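Local coordinates for protein putative phosphatase (Bacteroides thetaiotaomicron, PDB 3KYA) that may act as a phosphatase, though its activity is not established, and joins an IPT/TIG domain to a six-bladed beta-propeller, with zinc ions bound in the crystal, at residues G29-L34 against D434-E439; K227-A230 against D236-D239; H332-S337 against F393-R398. All coordinates share one frame; numbering follows the deposited sequence. Where two conformers were deposited one is given.

Contact 1 (G29-L34 against D434-E439). With EDO (1,2-ethanediol), chain C.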
ATOM      1  N   GLY A  29      15.942  -3.289   8.600  1.00 14.41           N
ATOM      2  CA  GLY A  29      15.675  -2.220   9.569  1.00 14.36           C
ATOM      3  C   GLY A  29      15.160  -2.744  10.900  1.00 13.98           C
ATOM      4  O   GLY A  29      15.008  -3.950  11.089  1.00 13.75           O
ATOM      5  N   ALA A  30      14.917  -1.831  11.832  1.00 13.91           N
ATOM      6  CA  ALA A  30      14.377  -2.188  13.142  1.00 14.60           C
ATOM      7  C   ALA A  30      13.101  -3.004  12.986  1.00 14.75           C
ATOM      8  O   ALA A  30      12.327  -2.768  12.077  1.00 14.74           O
ATOM      9  CB  ALA A  30      14.103  -0.931  13.954  1.00 14.41           C
ATOM     10  N   TYR A  31      12.897  -3.959  13.894  1.00 15.62           N
ATOM     11  CA  TYR A  31      11.746  -4.871  13.908  1.00 15.99           C
ATOM     12  C   TYR A  31      11.833  -6.014  12.880  1.00 16.51           C
ATOM     13  O   TYR A  31      10.951  -6.861  12.844  1.00 16.97           O
ATOM     14  CB  TYR A  31      10.390  -4.128  13.794  1.00 16.32           C
ATOM     15  CG  TYR A  31      10.135  -3.183  14.959  1.00 15.80           C
ATOM     16  CD1 TYR A  31      10.613  -1.871  14.939  1.00 15.68           C
ATOM     17  CD2 TYR A  31       9.430  -3.614  16.088  1.00 16.53           C
ATOM     18  CE1 TYR A  31      10.383  -1.002  16.008  1.00 15.54           C
ATOM     19  CE2 TYR A  31       9.193  -2.755  17.166  1.00 15.63           C
ATOM     20  CZ  TYR A  31       9.680  -1.447  17.124  1.00 15.45           C
ATOM     21  OH  TYR A  31       9.466  -0.591  18.191  1.00 15.25           O
ATOM     22  N   GLN A  32      12.874  -6.031  12.038  1.00 16.71           N
ATOM     23  CA  GLN A  32      13.092  -7.139  11.108  1.00 16.74           C
ATOM     24  C   GLN A  32      13.398  -8.402  11.898  1.00 16.09           C
ATOM     25  O   GLN A  32      14.153  -8.355  12.872  1.00 15.59           O
ATOM     26  CB  GLN A  32      14.290  -6.842  10.195  1.00 17.16           C
ATOM     27  CG  GLN A  32      14.812  -8.020   9.344  1.00 18.39           C
ATOM     28  CD  GLN A  32      13.894  -8.416   8.188  1.00 19.20           C
ATOM     29  OE1 GLN A  32      13.581  -9.614   7.991  1.00 19.18           O
ATOM     30  NE2 GLN A  32      13.473  -7.425   7.413  1.00 17.54           N
ATOM     31  N   LYS A  33      12.822  -9.523  11.476  1.00 15.28           N
ATOM     32  CA  LYS A  33      13.132 -10.812  12.069  1.00 15.62           C
ATOM     33  C   LYS A  33      14.457 -11.277  11.450  1.00 15.20           C
ATOM     34  O   LYS A  33      14.594 -11.318  10.219  1.00 14.59           O
ATOM     35  CB  LYS A  33      12.008 -11.790  11.788  1.00 16.52           C
ATOM     36  CG  LYS A  33      12.033 -13.055  12.576  1.00 19.93           C
ATOM     37  CD  LYS A  33      10.689 -13.795  12.448  1.00 23.89           C
ATOM     38  CE  LYS A  33       9.532 -13.039  13.144  1.00 25.59           C
ATOM     39  NZ  LYS A  33       8.224 -13.781  13.183  1.00 27.91           N
ATOM     40  N   LEU A  34      15.421 -11.619  12.299  1.00 13.61           N
ATOM     41  CA  LEU A  34      16.751 -12.056  11.873  1.00 13.90           C
ATOM     42  C   LEU A  34      17.038 -13.486  12.321  1.00 13.66           C
ATOM     43  O   LEU A  34      16.821 -13.849  13.488  1.00 13.79           O
ATOM     44  CB  LEU A  34      17.820 -11.112  12.447  1.00 13.72           C
ATOM     45  CG  LEU A  34      19.287 -11.419  12.170  1.00 14.29           C
ATOM     46  CD1 LEU A  34      19.608 -11.188  10.680  1.00 12.50           C
ATOM     47  CD2 LEU A  34      20.174 -10.559  13.073  1.00 15.54           C
ATOM     48  N   ASP A 434       8.975   9.771  21.589  1.00 12.94           N
ATOM     49  CA  ASP A 434       9.765   9.924  20.387  1.00 13.19           C
ATOM     50  C   ASP A 434      10.120   8.527  19.871  1.00 13.61           C
ATOM     51  O   ASP A 434       9.969   7.536  20.604  1.00 14.14           O
ATOM     52  CB  ASP A 434      11.025  10.754  20.687  1.00 13.44           C
ATOM     53  CG  ASP A 434      10.724  12.256  20.812  1.00 14.42           C
ATOM     54  OD1 ASP A 434       9.756  12.730  20.194  1.00 13.06           O
ATOM     55  OD2 ASP A 434      11.467  12.962  21.515  1.00 17.75           O
ATOM     56  N   GLY A 435      10.594   8.448  18.628  1.00 13.29           N
ATOM     57  CA  GLY A 435      11.034   7.175  18.050  1.00 13.43           C
ATOM     58  C   GLY A 435      10.262   6.669  16.837  1.00 12.90           C
ATOM     59  O   GLY A 435       9.755   7.444  16.014  1.00 12.13           O
ATOM     60  N   ASP A 436      10.175   5.344  16.744  1.00 12.82           N
ATOM     61  CA  ASP A 436       9.582   4.668  15.598  1.00 12.78           C
ATOM     62  C   ASP A 436       8.216   5.249  15.254  1.00 13.34           C
ATOM     63  O   ASP A 436       7.351   5.359  16.121  1.00 13.12           O
ATOM     64  CB  ASP A 436       9.521   3.152  15.854  1.00 13.13           C
ATOM     65  CG  ASP A 436       9.062   2.379  14.641  1.00 12.26           C
ATOM     66  OD1 ASP A 436       7.866   2.454  14.307  1.00 12.92           O
ATOM     67  OD2 ASP A 436       9.887   1.660  14.047  1.00 11.56           O
ATOM     68  N   LEU A 437       8.044   5.611  13.984  1.00 13.77           N
ATOM     69  CA  LEU A 437       6.828   6.298  13.504  1.00 14.62           C
ATOM     70  C   LEU A 437       5.468   5.691  13.912  1.00 15.20           C
ATOM     71  O   LEU A 437       4.563   6.450  14.292  1.00 15.10           O
ATOM     72  CB  LEU A 437       6.849   6.453  11.972  1.00 14.55           C
ATOM     73  CG  LEU A 437       7.999   7.220  11.302  1.00 15.82           C
ATOM     74  CD1 LEU A 437       7.649   7.553   9.861  1.00 17.77           C
ATOM     75  CD2 LEU A 437       8.376   8.515  12.042  1.00 15.74           C
ATOM     76  N   ARG A 438       5.324   4.357  13.841  1.00 15.59           N
ATOM     77  CA  ARG A 438       4.023   3.747  14.173  0.50 15.83           C
ATOM     78  C   ARG A 438       4.057   2.737  15.323  1.00 16.06           C
ATOM     79  O   ARG A 438       3.003   2.346  15.821  1.00 16.24           O
ATOM     80  CB  ARG A 438       3.395   3.138  12.911  0.50 15.89           C
ATOM     81  CG  ARG A 438       3.134   4.161  11.795  0.50 15.72           C
ATOM     82  CD  ARG A 438       1.917   5.064  12.035  0.50 14.73           C
ATOM     83  NE  ARG A 438       0.669   4.336  11.800  0.50 15.74           N
ATOM     84  CZ  ARG A 438      -0.187   3.968  12.744  0.50 13.97           C
ATOM     85  NH1 ARG A 438       0.016   4.292  14.010  0.50 12.78           N
ATOM     86  NH2 ARG A 438      -1.269   3.294  12.404  0.50 15.49           N
ATOM     87  N   GLU A 439       5.242   2.327  15.772  1.00 15.73           N
ATOM     88  CA  GLU A 439       5.335   1.410  16.912  1.00 15.72           C
ATOM     89  C   GLU A 439       5.500   2.089  18.259  1.00 14.69           C
ATOM     90  O   GLU A 439       5.123   1.515  19.275  1.00 15.08           O
ATOM     91  CB  GLU A 439       6.506   0.419  16.736  1.00 16.19           C
ATOM     92  CG  GLU A 439       6.274  -0.601  15.668  1.00 18.64           C
ATOM     93  CD  GLU A 439       4.955  -1.360  15.861  1.00 20.61           C
ATOM     94  OE1 GLU A 439       4.650  -1.815  16.974  1.00 21.46           O
ATOM     95  OE2 GLU A 439       4.215  -1.467  14.881  1.00 25.38           O
TER
HETATM   96  C1  EDO C   2      14.293   3.365  13.989  1.00 29.44           C
HETATM   97  O1  EDO C   2      15.034   3.420  15.214  1.00 28.17           O
HETATM   98  C2  EDO C   2      12.807   3.214  14.270  1.00 28.99           C
HETATM   99  O2  EDO C   2      12.546   1.908  14.793  1.00 29.92           O
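The junction between the amino-terminal IPT/TIG domain and the beta-propeller is spanned here by one aromatic ring, that of Tyr31, which lies against Asp436 and Glu439. Tyr31 takes the third place in a type II beta turn from Gly29 to Gln32, closed by Gln32 N bonding to Gly29 O at 3.1 Å. With CG anti to its own carbonyl carbon (chi1 -62°), the ring is held out from the turn and across the domain boundary. Glu439 covers part of one face in a CH-pi contact: its CG sits 4.0 Å from the centroid of the Tyr31 ring and is shifted toward the rim. Farther out, Glu439 CB packs against Tyr31 OH at 3.4 Å. Asp436 comes in obliquely, its OD2 3.3 Å from Tyr31 CE1, the carboxylate and ring planes being turned 73° apart.

On the propeller side, Asp436 belongs to the short, weakly bonded strand 435-436, the outermost of its sheet and antiparallel to strand 105-110, and Glu439 follows in the loop after it. Asp436 shapes its own loop as an Asx turn: OD1 accepts from Arg438 N and, at 3.0 Å, from Glu439 N, the two donors arriving from opposite faces of the carboxylate plane. Those bonds fix the rotation of the carboxylate, and OD2 is thereby turned to the junction, where it takes a hydrogen bond of 2.8 Å from O2 of a 1,2-ethanediol probably left by crystallisation. The same O2 lies at the edge of the Tyr31 ring. Were Asp436 replaced by an alanine, the amides of Arg438 and Glu439 would probably lose their shared acceptor, and Tyr31 CE1 its carboxylate neighbour. Ala30 O also bonds to Lys104 NZ, just before strand 105-110.

Contact 2 (K227-A230 against D236-D239). With EDO (1,2-ethanediol), chain N; EDO (1,2-ethanediol), chain M.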
ATOM      1  N   LYS A 227       6.378  44.091   5.144  1.00 14.41           N
ATOM      2  CA  LYS A 227       7.554  44.233   4.293  1.00 14.46           C
ATOM      3  C   LYS A 227       8.866  43.946   5.021  1.00 14.65           C
ATOM      4  O   LYS A 227       9.122  44.457   6.123  1.00 14.56           O
ATOM      5  CB  LYS A 227       7.600  45.643   3.711  1.00 14.98           C
ATOM      6  CG  LYS A 227       8.645  45.848   2.623  1.00 16.55           C
ATOM      7  CD  LYS A 227       8.580  47.263   2.075  1.00 19.25           C
ATOM      8  CE  LYS A 227       9.476  47.426   0.875  1.00 20.26           C
ATOM      9  NZ  LYS A 227       9.460  48.837   0.427  1.00 22.14           N
ATOM     10  N   ARG A 228       9.700  43.141   4.378  1.00 14.56           N
ATOM     11  CA  ARG A 228      11.004  42.788   4.895  1.00 14.67           C
ATOM     12  C   ARG A 228      11.850  44.056   5.075  1.00 15.29           C
ATOM     13  O   ARG A 228      11.844  44.958   4.221  1.00 14.10           O
ATOM     14  CB  ARG A 228      11.679  41.796   3.933  1.00 14.71           C
ATOM     15  CG  ARG A 228      12.938  41.100   4.471  1.00 14.61           C
ATOM     16  CD  ARG A 228      13.557  40.167   3.415  1.00 14.89           C
ATOM     17  NE  ARG A 228      12.737  38.993   3.059  1.00 14.29           N
ATOM     18  CZ  ARG A 228      12.809  37.793   3.646  1.00 13.05           C
ATOM     19  NH1 ARG A 228      13.630  37.566   4.674  1.00 12.49           N
ATOM     20  NH2 ARG A 228      12.027  36.812   3.221  1.00 14.64           N
ATOM     21  N   ASN A 229      12.559  44.125   6.200  1.00 15.74           N
ATOM     22  CA  ASN A 229      13.443  45.245   6.496  1.00 16.48           C
ATOM     23  C   ASN A 229      14.683  45.204   5.602  1.00 16.86           C
ATOM     24  O   ASN A 229      14.992  44.168   4.994  1.00 15.92           O
ATOM     25  CB  ASN A 229      13.886  45.222   7.963  1.00 16.76           C
ATOM     26  CG  ASN A 229      12.736  45.453   8.937  1.00 18.53           C
ATOM     27  OD1 ASN A 229      11.884  46.329   8.726  1.00 20.40           O
ATOM     28  ND2 ASN A 229      12.715  44.682  10.015  1.00 19.12           N
ATOM     29  N   ALA A 230      15.387  46.335   5.537  1.00 17.28           N
ATOM     30  CA  ALA A 230      16.613  46.440   4.751  1.00 18.26           C
ATOM     31  C   ALA A 230      17.656  45.407   5.177  1.00 18.68           C
ATOM     32  O   ALA A 230      18.437  44.958   4.341  1.00 19.94           O
ATOM     33  CB  ALA A 230      17.207  47.886   4.826  1.00 17.96           C
ATOM     34  N   ASP A 236       9.296  44.451  14.373  1.00 16.46           N
ATOM     35  CA  ASP A 236       8.442  45.606  14.664  1.00 16.91           C
ATOM     36  C   ASP A 236       8.859  46.891  13.914  1.00 16.92           C
ATOM     37  O   ASP A 236       8.146  47.888  13.961  1.00 16.90           O
ATOM     38  CB  ASP A 236       8.302  45.811  16.185  1.00 17.24           C
ATOM     39  CG  ASP A 236       7.494  44.689  16.860  1.00 18.00           C
ATOM     40  OD1 ASP A 236       6.609  44.083  16.218  1.00 16.82           O
ATOM     41  OD2 ASP A 236       7.736  44.409  18.048  1.00 19.49           O
ATOM     42  N   ARG A 237       9.974  46.856  13.194  1.00 16.65           N
ATOM     43  CA  ARG A 237      10.366  47.994  12.363  1.00 16.87           C
ATOM     44  C   ARG A 237       9.728  47.878  10.983  1.00 16.57           C
ATOM     45  O   ARG A 237       9.713  48.841  10.225  1.00 15.96           O
ATOM     46  CB  ARG A 237      11.875  48.047  12.178  1.00 17.25           C
ATOM     47  CG  ARG A 237      12.672  48.304  13.446  1.00 17.73           C
ATOM     48  CD  ARG A 237      14.142  48.110  13.168  1.00 20.05           C
ATOM     49  NE  ARG A 237      14.423  46.719  12.841  1.00 20.77           N
ATOM     50  CZ  ARG A 237      15.577  46.266  12.358  1.00 22.15           C
ATOM     51  NH1 ARG A 237      16.580  47.091  12.130  1.00 22.86           N
ATOM     52  NH2 ARG A 237      15.721  44.972  12.096  1.00 22.78           N
ATOM     53  N   SER A 238       9.233  46.685  10.657  1.00 16.12           N
ATOM     54  CA  SER A 238       8.652  46.407   9.345  1.00 16.58           C
ATOM     55  C   SER A 238       7.355  47.149   9.073  1.00 17.03           C
ATOM     56  O   SER A 238       6.481  47.225   9.939  1.00 17.18           O
ATOM     57  CB  SER A 238       8.382  44.903   9.178  1.00 16.38           C
ATOM     58  OG  SER A 238       9.594  44.168   9.160  1.00 16.03           O
ATOM     59  N   ASP A 239       7.247  47.689   7.861  1.00 17.59           N
ATOM     60  CA  ASP A 239       6.037  48.340   7.410  1.00 17.88           C
ATOM     61  C   ASP A 239       4.933  47.275   7.314  1.00 17.26           C
ATOM     62  O   ASP A 239       5.174  46.186   6.803  1.00 17.57           O
ATOM     63  CB  ASP A 239       6.246  48.968   6.035  1.00 18.16           C
ATOM     64  CG  ASP A 239       4.995  49.700   5.527  1.00 21.17           C
ATOM     65  OD1 ASP A 239       4.667  50.772   6.081  1.00 24.50           O
ATOM     66  OD2 ASP A 239       4.349  49.204   4.568  1.00 25.05           O
TER
HETATM   67  C1  EDO N  13      15.531  44.627  -0.098  0.50 26.31           C
HETATM   68  O1  EDO N  13      16.618  43.826   0.369  0.50 25.28           O
HETATM   69  C2  EDO N  13      14.387  44.579   0.897  0.50 24.84           C
HETATM   70  O2  EDO N  13      14.578  43.512   1.844  0.50 26.43           O
HETATM   71  C1  EDO M  12       5.027  43.789  12.639  1.00 36.60           C
HETATM   72  O1  EDO M  12       5.079  43.370  14.017  1.00 32.21           O
HETATM   73  C2  EDO M  12       5.089  45.310  12.498  1.00 38.30           C
HETATM   74  O2  EDO M  12       4.104  45.900  13.365  1.00 40.30           O
HETATM   75  O   HOH W   1       9.669  47.368   6.171  1.00 19.16           O
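The backbones of Lys227 and Asp239 meet through one nearly straight hydrogen bond, Lys227 N to Asp239 O at 2.9 Å (168° at the hydrogen), while a water takes the place of the reciprocal bond. That water donates to Lys227 O and accepts from Asp239 N, both at 3.0 Å, and marks where direct pairing of the chains gives way to the loop. Beyond it, Ser238 and Asn229 lean together. Ser238 OG lies 3.1 Å from Lys227 O and 3.2 Å from Asn229 OD1; either bond would be weak, and the one hydroxyl proton can serve only one of them; OG also accepts from Asp235 N inside the loop.

This is the connecting loop of a beta hairpin in a propeller blade, leading from strand 220-227 to the outermost strand 240-246. It is knitted largely from within. Asn229, with CG anti to its carbonyl carbon (chi1 -66°), reaches toward the returning chain, and its ND2 is held by Asp235 OD1 and Thr233 OG1. Arg237 is bent at chi3, and one face of its guanidinium is overlain by Asn229 CG, the amide tilted 57° from the guanidinium plane. Where the two side chains come nearest, Asn229 ND2 and Arg237 NH2 are 3.7 Å apart, and neither donates to the other; both turn to the carboxylate of Asp235, and Arg237 has a further salt bridge to Asp231. Lys227 extends away from the hairpin to come about 3 Å, side chain to side chain, from Glu205, which binds zinc in a crystal of this protein, though not within this chain's model.

Contact 3 (H332-S337 against F393-R398); sequences HYFMRS and FYFVDR
Phe334, Phe393 and Phe395 form a compact aromatic cluster between two backbones that otherwise stand well apart, the nearest CA atoms, those of Phe334 and Phe395, being 10.6 Å from each other. Phe334 is the middle member and uses both edge and face. Its edge is driven into the face of Phe395 with CE1 over the centre of that ring, 3.6 Å above the plane; the two centroids are 4.8 Å apart and the planes meet at 61°. Phe393 in turn directs its edge toward the face of Phe334 in an offset edge-to-face pair, the rings nearly perpendicular (81°) and their centroids 5.4 Å apart. The closest atoms of this second pair are Phe334 CE2 and Phe393 CE2, at 3.7 Å. In Phe395, chi1 of 74° puts CG between the backbone N and the carbonyl carbon, with the ring face under the CE1 edge of Phe334.

All three rings are buried, and their contacts with one another are purely aromatic. The polar flank is looser. There His332 ND1 and Asp397 OD1 remain 6.6 Å apart, and each turns instead to a backbone amide between the two strands in sequence, Asn373 N for the histidine and Asn372 N for the aspartate. Arg398, partly exposed, lies farther along the same flank and pairs with Asp445.

In the propeller, the cluster joins two successive blades: Phe334 projects from strand 333-340, the third of its sheet, and both partners from strand 391-397, the second of the next. Pro374, at the start of strand 374-381, touches both Phe334 and Phe395, while Phe393 continues the aromatic packing to Phe379 in its own sheet and edge-to-face to Tyr325 on strand 323-328.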
ATOM      1  N   HIS A 332     -14.330  17.991   8.888  1.00 14.20           N
ATOM      2  CA  HIS A 332     -13.596  16.728   8.791  1.00 13.50           C
ATOM      3  C   HIS A 332     -13.397  16.075   7.421  1.00 13.27           C
ATOM      4  O   HIS A 332     -13.437  14.856   7.298  1.00 13.47           O
ATOM      5  CB  HIS A 332     -14.245  15.748   9.797  1.00 13.10           C
ATOM      6  CG  HIS A 332     -14.656  16.415  11.073  1.00 13.56           C
ATOM      7  ND1 HIS A 332     -13.743  16.967  11.950  1.00 13.70           N
ATOM      8  CD2 HIS A 332     -15.881  16.674  11.592  1.00 14.43           C
ATOM      9  CE1 HIS A 332     -14.390  17.533  12.956  1.00 15.40           C
ATOM     10  NE2 HIS A 332     -15.689  17.364  12.765  1.00 13.82           N
ATOM     11  N   TYR A 333     -13.112  16.889   6.407  1.00 13.13           N
ATOM     12  CA  TYR A 333     -12.789  16.377   5.074  1.00 13.39           C
ATOM     13  C   TYR A 333     -11.978  17.381   4.241  1.00 13.24           C
ATOM     14  O   TYR A 333     -11.841  18.547   4.618  1.00 13.76           O
ATOM     15  CB  TYR A 333     -14.068  15.942   4.311  1.00 13.35           C
ATOM     16  CG  TYR A 333     -14.993  17.073   3.857  1.00 13.69           C
ATOM     17  CD1 TYR A 333     -15.696  17.839   4.776  1.00 15.36           C
ATOM     18  CD2 TYR A 333     -15.195  17.339   2.507  1.00 13.94           C
ATOM     19  CE1 TYR A 333     -16.553  18.868   4.360  1.00 15.40           C
ATOM     20  CE2 TYR A 333     -16.043  18.363   2.085  1.00 13.33           C
ATOM     21  CZ  TYR A 333     -16.725  19.117   3.016  1.00 14.66           C
ATOM     22  OH  TYR A 333     -17.568  20.129   2.601  1.00 16.19           O
ATOM     23  N   PHE A 334     -11.418  16.890   3.135  1.00 13.65           N
ATOM     24  CA  PHE A 334     -10.731  17.692   2.134  1.00 13.27           C
ATOM     25  C   PHE A 334     -11.487  17.639   0.804  1.00 13.32           C
ATOM     26  O   PHE A 334     -12.012  16.572   0.403  1.00 13.53           O
ATOM     27  CB  PHE A 334      -9.283  17.196   1.834  1.00 13.42           C
ATOM     28  CG  PHE A 334      -8.267  17.519   2.888  1.00 12.64           C
ATOM     29  CD1 PHE A 334      -8.060  16.663   3.954  1.00 13.27           C
ATOM     30  CD2 PHE A 334      -7.451  18.648   2.769  1.00 13.75           C
ATOM     31  CE1 PHE A 334      -7.112  16.969   4.937  1.00 12.93           C
ATOM     32  CE2 PHE A 334      -6.518  18.951   3.744  1.00 11.70           C
ATOM     33  CZ  PHE A 334      -6.345  18.099   4.818  1.00 12.97           C
HETATM   34  N   MSE A 335     -11.534  18.787   0.136  1.00 12.97           N
HETATM   35  CA  MSE A 335     -12.051  18.908  -1.210  1.00 13.36           C
HETATM   36  C   MSE A 335     -10.846  19.144  -2.133  1.00 13.34           C
HETATM   37  O   MSE A 335      -9.767  19.546  -1.671  1.00 13.52           O
HETATM   38  CB  MSE A 335     -13.054  20.058  -1.323  1.00 13.48           C
HETATM   39  CG  MSE A 335     -14.251  19.951  -0.381  1.00 12.88           C
HETATM   40 SE   MSE A 335     -15.564  21.350  -0.674  0.75 13.08          SE
HETATM   41  CE  MSE A 335     -16.322  20.668  -2.322  1.00 10.92           C
ATOM     42  N   ARG A 336     -11.026  18.866  -3.419  1.00 13.21           N
ATOM     43  CA  ARG A 336      -9.999  19.068  -4.420  1.00 13.30           C
ATOM     44  C   ARG A 336     -10.520  20.021  -5.477  1.00 13.90           C
ATOM     45  O   ARG A 336     -11.672  19.922  -5.898  1.00 14.16           O
ATOM     46  CB  ARG A 336      -9.591  17.756  -5.064  1.00 13.52           C
ATOM     47  CG  ARG A 336      -8.426  17.830  -6.061  1.00 13.64           C
ATOM     48  CD  ARG A 336      -8.142  16.422  -6.602  1.00 15.70           C
ATOM     49  NE  ARG A 336      -6.975  16.305  -7.485  1.00 17.84           N
ATOM     50  CZ  ARG A 336      -6.930  16.752  -8.735  1.00 18.14           C
ATOM     51  NH1 ARG A 336      -7.962  17.398  -9.248  1.00 20.62           N
ATOM     52  NH2 ARG A 336      -5.845  16.584  -9.472  1.00 17.79           N
ATOM     53  N   SER A 337      -9.651  20.929  -5.912  1.00 13.80           N
ATOM     54  CA  SER A 337      -9.982  21.896  -6.942  1.00 14.23           C
ATOM     55  C   SER A 337      -8.918  21.912  -8.052  1.00 14.25           C
ATOM     56  O   SER A 337      -7.721  22.034  -7.762  1.00 14.32           O
ATOM     57  CB  SER A 337     -10.111  23.275  -6.280  1.00 14.34           C
ATOM     58  OG  SER A 337     -10.329  24.308  -7.211  1.00 16.11           O
ATOM     59  N   PHE A 393       0.665  13.884  -0.253  1.00 13.58           N
ATOM     60  CA  PHE A 393       0.231  14.957   0.633  1.00 13.81           C
ATOM     61  C   PHE A 393       0.177  14.419   2.068  1.00 13.91           C
ATOM     62  O   PHE A 393      -0.298  13.301   2.296  1.00 14.62           O
ATOM     63  CB  PHE A 393      -1.138  15.433   0.163  1.00 13.66           C
ATOM     64  CG  PHE A 393      -1.732  16.553   0.977  1.00 13.01           C
ATOM     65  CD1 PHE A 393      -1.300  17.864   0.805  1.00 12.93           C
ATOM     66  CD2 PHE A 393      -2.754  16.304   1.870  1.00 13.86           C
ATOM     67  CE1 PHE A 393      -1.874  18.920   1.541  1.00 13.19           C
ATOM     68  CE2 PHE A 393      -3.329  17.350   2.611  1.00 14.24           C
ATOM     69  CZ  PHE A 393      -2.879  18.659   2.435  1.00 14.33           C
ATOM     70  N   TYR A 394       0.700  15.192   3.012  1.00 13.29           N
ATOM     71  CA  TYR A 394       0.761  14.821   4.420  1.00 13.64           C
ATOM     72  C   TYR A 394       0.093  15.923   5.221  1.00 13.69           C
ATOM     73  O   TYR A 394       0.304  17.092   4.917  1.00 13.83           O
ATOM     74  CB  TYR A 394       2.207  14.673   4.889  1.00 14.16           C
ATOM     75  CG  TYR A 394       2.914  13.487   4.283  1.00 14.03           C
ATOM     76  CD1 TYR A 394       3.414  13.530   2.989  1.00 14.97           C
ATOM     77  CD2 TYR A 394       3.086  12.321   5.013  1.00 15.94           C
ATOM     78  CE1 TYR A 394       4.079  12.434   2.437  1.00 15.28           C
ATOM     79  CE2 TYR A 394       3.732  11.227   4.472  1.00 16.88           C
ATOM     80  CZ  TYR A 394       4.217  11.280   3.190  1.00 15.97           C
ATOM     81  OH  TYR A 394       4.856  10.170   2.675  1.00 16.61           O
ATOM     82  N   PHE A 395      -0.721  15.563   6.213  1.00 13.65           N
ATOM     83  CA  PHE A 395      -1.397  16.575   7.034  1.00 13.48           C
ATOM     84  C   PHE A 395      -1.533  16.124   8.476  1.00 13.65           C
ATOM     85  O   PHE A 395      -1.542  14.923   8.768  1.00 14.10           O
ATOM     86  CB  PHE A 395      -2.771  16.947   6.452  1.00 13.87           C
ATOM     87  CG  PHE A 395      -3.845  15.897   6.645  1.00 13.52           C
ATOM     88  CD1 PHE A 395      -4.055  14.881   5.703  1.00 13.60           C
ATOM     89  CD2 PHE A 395      -4.664  15.939   7.765  1.00 14.24           C
ATOM     90  CE1 PHE A 395      -5.060  13.926   5.896  1.00 15.51           C
ATOM     91  CE2 PHE A 395      -5.665  14.999   7.954  1.00 16.19           C
ATOM     92  CZ  PHE A 395      -5.859  13.985   7.010  1.00 14.57           C
ATOM     93  N   VAL A 396      -1.592  17.094   9.386  1.00 13.47           N
ATOM     94  CA  VAL A 396      -1.782  16.790  10.794  1.00 12.90           C
ATOM     95  C   VAL A 396      -3.300  16.711  11.054  1.00 12.85           C
ATOM     96  O   VAL A 396      -4.032  17.646  10.753  1.00 12.82           O
ATOM     97  CB  VAL A 396      -1.025  17.778  11.744  1.00 13.30           C
ATOM     98  CG1 VAL A 396       0.471  17.425  11.751  1.00 11.93           C
ATOM     99  CG2 VAL A 396      -1.281  19.290  11.407  1.00 10.47           C
ATOM    100  N   ASP A 397      -3.726  15.556  11.570  1.00 12.70           N
ATOM    101  CA  ASP A 397      -5.139  15.223  11.858  1.00 13.05           C
ATOM    102  C   ASP A 397      -5.261  15.473  13.348  1.00 12.77           C
ATOM    103  O   ASP A 397      -4.966  14.602  14.163  1.00 12.75           O
ATOM    104  CB  ASP A 397      -5.375  13.778  11.466  1.00 13.13           C
ATOM    105  CG  ASP A 397      -6.838  13.372  11.505  1.00 14.56           C
ATOM    106  OD1 ASP A 397      -7.715  14.263  11.636  1.00 13.78           O
ATOM    107  OD2 ASP A 397      -7.088  12.153  11.388  1.00 15.89           O
ATOM    108  N   ARG A 398      -5.711  16.672  13.696  1.00 12.97           N
ATOM    109  CA  ARG A 398      -5.545  17.180  15.074  1.00 13.81           C
ATOM    110  C   ARG A 398      -6.062  16.307  16.197  1.00 13.86           C
ATOM    111  O   ARG A 398      -5.300  15.988  17.111  1.00 13.60           O
ATOM    112  CB  ARG A 398      -6.082  18.625  15.233  1.00 13.81           C
ATOM    113  CG  ARG A 398      -5.644  19.256  16.553  1.00 14.64           C
ATOM    114  CD  ARG A 398      -5.994  20.751  16.701  1.00 15.82           C
ATOM    115  NE  ARG A 398      -7.435  20.971  16.653  1.00 17.68           N
ATOM    116  CZ  ARG A 398      -8.273  20.889  17.685  1.00 19.19           C
ATOM    117  NH1 ARG A 398      -7.856  20.575  18.908  1.00 20.09           N
ATOM    118  NH2 ARG A 398      -9.567  21.123  17.482  1.00 21.93           N
TER

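In the fold
The three contacts sit at different levels of one fold. Contact 1 ties the IPT/TIG domain to the blade that closes the propeller ring by combining strand 105-110 with the C-terminal strands; contacts 2 and 3 follow in series within the span between its segments. Contact 2 closes a hairpin end inside one blade at the rim, whereas contact 3 joins two adjacent blades in the buried interior. The centres of contacts 1 and 2 are about 47 Å apart, on opposite sides of the chain's centre. Contact 3 lies about 27 Å from contact 1 and 34 Å from contact 2, centre to centre. None touches another: one lies at a domain junction, one between blades, one within a blade.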